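PDB 5OIU: type IV pilus assembly protein PilF from Thermus thermophilus HB8, which probably hydrolyses ATP as a hexameric motor that powers assembly of type IV pili. Local coordinates for residues V92-S97 against M109-K114; I331-V336 against K361-L366. One frame throughout, in Å; residues are numbered along the deposited sequence.

Contact 1: V92-S97 against M109-K114; sequences VDLRLS and MRLLKK
The carbonyl oxygen of R95 is gripped twice from the facing strand, accepting a hydrogen bond from R110 N (2.9 Å) and a CA-H...O contact from M109 CA (3.2 Å). R110 O is held in the same way, taking R95 N and the CA-H of L94. A third backbone bond, from L112 N to D93 O at 2.9 Å, extends the pairing past L111.

The side chains part onto two faces. On one, L94 CD2 touches both M109 CB and L111 CG, while V92 CG2 meets L111 CD2. L96 lies alongside M109, both pointing the same way, with L96 CD1 3.6 Å from M109 CG. Helix 6-22 covers this apolar layer through I16, A19 and F20.

On the other face R95 and R110 run side by side. R95 CG stands anti to its backbone N (chi1 -162°), the chain bends at chi2 and chi3, and the guanidinium ends beside R110. R95 NH2 lies over the R110 guanidinium plane, offset toward its rim and 3.2 Å from R110 NH1, with the two planes 59° apart. This is a meeting of two donors and of like charges. R110 has acidic partners elsewhere: D26 in its own chain and D211 of a second subunit. At the far end L112 CD1 packs on D93 CB at 3.8 Å, and the D93 carboxylate forms salt bridges with R82 and R86.

The chemistry implies a hairpin with one apolar face, under helix 6-22, and one charged face toward a second subunit, where nearby carboxylates probably offset the repulsion between the arginines. D93 pairs with R82, a residue of the ATP pocket, so the hairpin probably lies between that pocket and the subunit boundary.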
# COMPACT_ATOMS: atom_id res chain seq x y z
N VAL C 92 2.09 43.40 -18.67
CA VAL C 92 3.19 42.57 -18.22
C VAL C 92 2.66 41.47 -17.31
O VAL C 92 1.75 41.70 -16.52
CB VAL C 92 4.27 43.42 -17.52
CG1 VAL C 92 3.63 44.37 -16.51
CG2 VAL C 92 5.32 42.55 -16.86
N ASP C 93 3.26 40.28 -17.43
CA ASP C 93 3.02 39.16 -16.53
C ASP C 93 4.08 39.13 -15.44
O ASP C 93 5.29 39.13 -15.73
CB ASP C 93 3.05 37.84 -17.29
CG ASP C 93 1.68 37.34 -17.64
OD1 ASP C 93 0.70 38.13 -17.52
OD2 ASP C 93 1.59 36.16 -18.06
N LEU C 94 3.63 39.07 -14.20
CA LEU C 94 4.51 39.08 -13.04
C LEU C 94 4.44 37.74 -12.32
O LEU C 94 3.35 37.26 -12.00
CB LEU C 94 4.12 40.21 -12.09
CG LEU C 94 4.08 41.59 -12.73
CD1 LEU C 94 2.71 42.22 -12.62
CD2 LEU C 94 5.13 42.44 -12.07
N ARG C 95 5.60 37.14 -12.08
CA ARG C 95 5.75 36.05 -11.12
C ARG C 95 5.71 36.63 -9.71
O ARG C 95 6.60 37.39 -9.33
CB ARG C 95 7.07 35.32 -11.39
CG ARG C 95 7.21 33.91 -10.80
CD ARG C 95 7.82 33.91 -9.40
NE ARG C 95 9.07 34.68 -9.25
CZ ARG C 95 10.25 34.31 -9.75
NH1 ARG C 95 10.35 33.18 -10.44
NH2 ARG C 95 11.33 35.07 -9.57
N LEU C 96 4.68 36.31 -8.94
CA LEU C 96 4.55 36.84 -7.59
C LEU C 96 4.96 35.79 -6.56
O LEU C 96 4.65 34.61 -6.71
CB LEU C 96 3.12 37.31 -7.34
CG LEU C 96 2.81 37.65 -5.87
CD1 LEU C 96 3.73 38.73 -5.34
CD2 LEU C 96 1.37 38.05 -5.69
N SER C 97 5.66 36.23 -5.51
CA SER C 97 6.08 35.36 -4.43
C SER C 97 5.99 36.11 -3.11
O SER C 97 6.53 37.21 -3.00
CB SER C 97 7.51 34.86 -4.65
OG SER C 97 8.16 34.60 -3.42
N MET C 109 8.05 40.43 -7.02
CA MET C 109 7.38 40.29 -8.30
C MET C 109 8.43 40.35 -9.41
O MET C 109 9.02 41.40 -9.65
CB MET C 109 6.31 41.36 -8.47
CG MET C 109 5.02 41.04 -7.74
SD MET C 109 3.77 42.34 -7.82
CE MET C 109 4.70 43.75 -7.22
N ARG C 110 8.68 39.21 -10.06
CA ARG C 110 9.57 39.21 -11.21
C ARG C 110 8.79 39.56 -12.46
O ARG C 110 7.73 38.97 -12.73
CB ARG C 110 10.27 37.86 -11.41
CG ARG C 110 10.99 37.85 -12.80
CD ARG C 110 12.22 36.94 -12.92
NE ARG C 110 13.28 37.25 -11.98
CZ ARG C 110 14.00 36.31 -11.38
NH1 ARG C 110 13.74 35.04 -11.66
NH2 ARG C 110 14.96 36.61 -10.51
N LEU C 111 9.30 40.52 -13.22
CA LEU C 111 8.68 40.86 -14.50
C LEU C 111 9.13 39.85 -15.55
O LEU C 111 10.32 39.72 -15.81
CB LEU C 111 9.05 42.28 -14.91
CG LEU C 111 8.23 43.35 -14.19
CD1 LEU C 111 8.80 43.67 -12.82
CD2 LEU C 111 8.14 44.60 -15.02
N LEU C 112 8.17 39.12 -16.12
CA LEU C 112 8.50 38.15 -17.16
C LEU C 112 8.70 38.85 -18.50
O LEU C 112 8.12 39.91 -18.75
CB LEU C 112 7.39 37.10 -17.30
CG LEU C 112 6.93 36.27 -16.08
CD1 LEU C 112 5.76 35.36 -16.45
CD2 LEU C 112 8.07 35.46 -15.43
N LYS C 113 9.53 38.26 -19.35
CA LYS C 113 9.70 38.79 -20.70
C LYS C 113 8.40 38.64 -21.48
O LYS C 113 7.66 37.66 -21.32
CB LYS C 113 10.83 38.07 -21.45
CG LYS C 113 12.23 38.26 -20.87
CD LYS C 113 12.85 36.90 -20.45
CE LYS C 113 14.03 36.43 -21.35
NZ LYS C 113 14.79 35.24 -20.81
N LYS C 114 8.10 39.63 -22.33
CA LYS C 114 6.88 39.60 -23.13
C LYS C 114 6.86 38.36 -24.01
O LYS C 114 7.83 38.05 -24.71
CB LYS C 114 6.78 40.86 -23.99
CG LYS C 114 5.64 40.85 -24.99
CD LYS C 114 4.38 41.56 -24.47
CE LYS C 114 3.30 41.54 -25.53
NZ LYS C 114 3.13 40.19 -26.18

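Contact 2: I331-V336 against K361-L366; sequences IHELLV and KGMKTL
E333 sends its carboxylate across to the start of helix 366-374, where E333 OE2 accepts a hydrogen bond from L366 N at 3.0 Å. The N-H comes in from above the carboxylate plane, 37° out of it, and T365 CA sits beside the same oxygen. E333 CG stands anti to its backbone N (chi1 -164°) and the chain stays extended beyond it, which spans the gap between strand and loop. Partial positive charge at the helix start would be expected to favour the carboxylate, whereas D247 lies close to the other oxygen, E333 OE1, as a like charge; that oxygen also accepts a weak hydrogen bond from A248 N.

Apolar groups pack tightly to each side of this bond. L366 CD2 presses against the strand backbone, 3.6 Å from I331 O and 3.7 Å from H332 C, and the L366 and I331 side chains cross at about a right angle. Further along, M363 SD rests against L335 CA and CB. The last torsion of M363 (chi3 104°) turns CE off the line of the chain and onto E333 CG, 3.7 Å away. Behind the strand, L334 touches V130 and F134 of helix 128-138 and the H332 ring stacks on F126.

The solvent side is looser. The K364 side chain leads away from the strand, and what K364 brings near is its carbonyl oxygen, 3.5 Å from E333 CG. G362, also exposed, has positive phi and is the C-prime residue of the Schellman motif ending helix 351-360.

T365 OG1 then caps a backbone N of the next helix while E368 OE1 bonds T365 N, consistent with a capping box. The whole is a short helix-to-helix turn laid along strand 328-336, outermost in this chain and antiparallel to its neighbour 269-281, in a P-loop NTPase domain.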
# COMPACT_ATOMS: atom_id res chain seq x y z
N ILE C 331 14.42 22.03 -22.34
CA ILE C 331 14.98 20.69 -22.32
C ILE C 331 13.85 19.71 -21.99
O ILE C 331 12.91 20.03 -21.25
CB ILE C 331 16.15 20.57 -21.31
CG1 ILE C 331 15.66 20.58 -19.86
CG2 ILE C 331 17.13 21.72 -21.48
CD1 ILE C 331 16.80 20.69 -18.88
N HIS C 332 13.93 18.50 -22.54
CA HIS C 332 12.76 17.65 -22.61
C HIS C 332 13.02 16.23 -22.12
O HIS C 332 14.12 15.69 -22.25
CB HIS C 332 12.26 17.58 -24.03
CG HIS C 332 11.91 18.91 -24.61
ND1 HIS C 332 12.68 19.52 -25.59
CD2 HIS C 332 10.86 19.74 -24.38
CE1 HIS C 332 12.13 20.68 -25.92
NE2 HIS C 332 11.02 20.83 -25.20
N GLU C 333 11.97 15.65 -21.58
CA GLU C 333 11.90 14.23 -21.26
C GLU C 333 10.58 13.70 -21.80
O GLU C 333 9.51 14.14 -21.34
CB GLU C 333 12.01 14.03 -19.76
CG GLU C 333 12.33 12.64 -19.34
CD GLU C 333 12.59 12.58 -17.86
OE1 GLU C 333 11.60 12.58 -17.10
OE2 GLU C 333 13.79 12.57 -17.48
N LEU C 334 10.64 12.77 -22.77
CA LEU C 334 9.44 12.32 -23.49
C LEU C 334 9.23 10.82 -23.28
O LEU C 334 9.91 9.99 -23.90
CB LEU C 334 9.50 12.64 -24.99
CG LEU C 334 8.33 12.08 -25.83
CD1 LEU C 334 6.97 12.53 -25.34
CD2 LEU C 334 8.49 12.43 -27.32
N LEU C 335 8.28 10.49 -22.41
CA LEU C 335 7.89 9.12 -22.12
C LEU C 335 6.78 8.74 -23.08
O LEU C 335 5.63 9.19 -22.93
CB LEU C 335 7.44 9.00 -20.67
CG LEU C 335 7.27 7.60 -20.07
CD1 LEU C 335 7.27 7.68 -18.57
CD2 LEU C 335 5.99 6.94 -20.54
N VAL C 336 7.12 7.90 -24.07
CA VAL C 336 6.15 7.37 -25.04
C VAL C 336 5.72 5.99 -24.56
O VAL C 336 6.56 5.10 -24.34
CB VAL C 336 6.75 7.31 -26.46
CG1 VAL C 336 5.71 6.80 -27.45
CG2 VAL C 336 7.25 8.66 -26.88
N LYS C 361 14.02 1.16 -23.05
CA LYS C 361 13.45 1.27 -24.41
C LYS C 361 13.85 2.56 -25.13
O LYS C 361 13.32 2.84 -26.21
CB LYS C 361 11.92 1.16 -24.35
CG LYS C 361 11.45 0.01 -23.47
CD LYS C 361 10.02 -0.44 -23.77
CE LYS C 361 9.86 -1.07 -25.17
NZ LYS C 361 11.00 -1.91 -25.62
N GLY C 362 14.75 3.38 -24.59
CA GLY C 362 15.34 4.47 -25.33
C GLY C 362 14.88 5.90 -25.03
O GLY C 362 15.12 6.78 -25.87
N MET C 363 14.26 6.16 -23.89
CA MET C 363 13.90 7.52 -23.52
C MET C 363 15.09 8.26 -22.93
O MET C 363 15.71 7.76 -21.97
CB MET C 363 12.78 7.53 -22.50
CG MET C 363 12.53 8.89 -21.91
SD MET C 363 11.27 8.79 -20.65
CE MET C 363 12.28 8.92 -19.18
N LYS C 364 15.40 9.43 -23.48
CA LYS C 364 16.38 10.32 -22.87
C LYS C 364 15.75 11.12 -21.73
O LYS C 364 14.59 11.55 -21.82
CB LYS C 364 16.97 11.28 -23.90
CG LYS C 364 17.54 10.59 -25.11
CD LYS C 364 18.93 11.10 -25.45
CE LYS C 364 19.81 9.98 -26.03
NZ LYS C 364 20.51 9.15 -24.99
N THR C 365 16.52 11.31 -20.66
CA THR C 365 16.08 12.10 -19.51
C THR C 365 16.36 13.58 -19.74
O THR C 365 17.13 13.96 -20.63
CB THR C 365 16.78 11.71 -18.21
OG1 THR C 365 18.18 11.99 -18.32
CG2 THR C 365 16.57 10.28 -17.87
N LEU C 366 15.75 14.40 -18.88
CA LEU C 366 16.00 15.84 -18.87
C LEU C 366 17.50 16.16 -18.86
O LEU C 366 17.97 17.03 -19.60
CB LEU C 366 15.35 16.46 -17.64
CG LEU C 366 13.85 16.65 -17.52
CD1 LEU C 366 13.55 17.29 -16.15
CD2 LEU C 366 13.33 17.49 -18.68

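From the N terminus, contact 1 comes first: it zips the hairpin of strands 90-101 and 104-111 within the antiparallel sheet of the N-terminal part, over 11 intervening residues that are mostly strand. The chain then enters the mixed sheet, passes the P-loop, and reaches strand 328-336, where contact 2 opens; 24 largely helical residues later the chain returns at 361-366 and closes it, tying an outermost strand to the turn before helix 366-374. The contacts are in series and neither nest nor cross. Their centres lie 30 Å apart on opposite sides of the chain's centre, yet each comes near bound ATP, through L112 and H332 respectively.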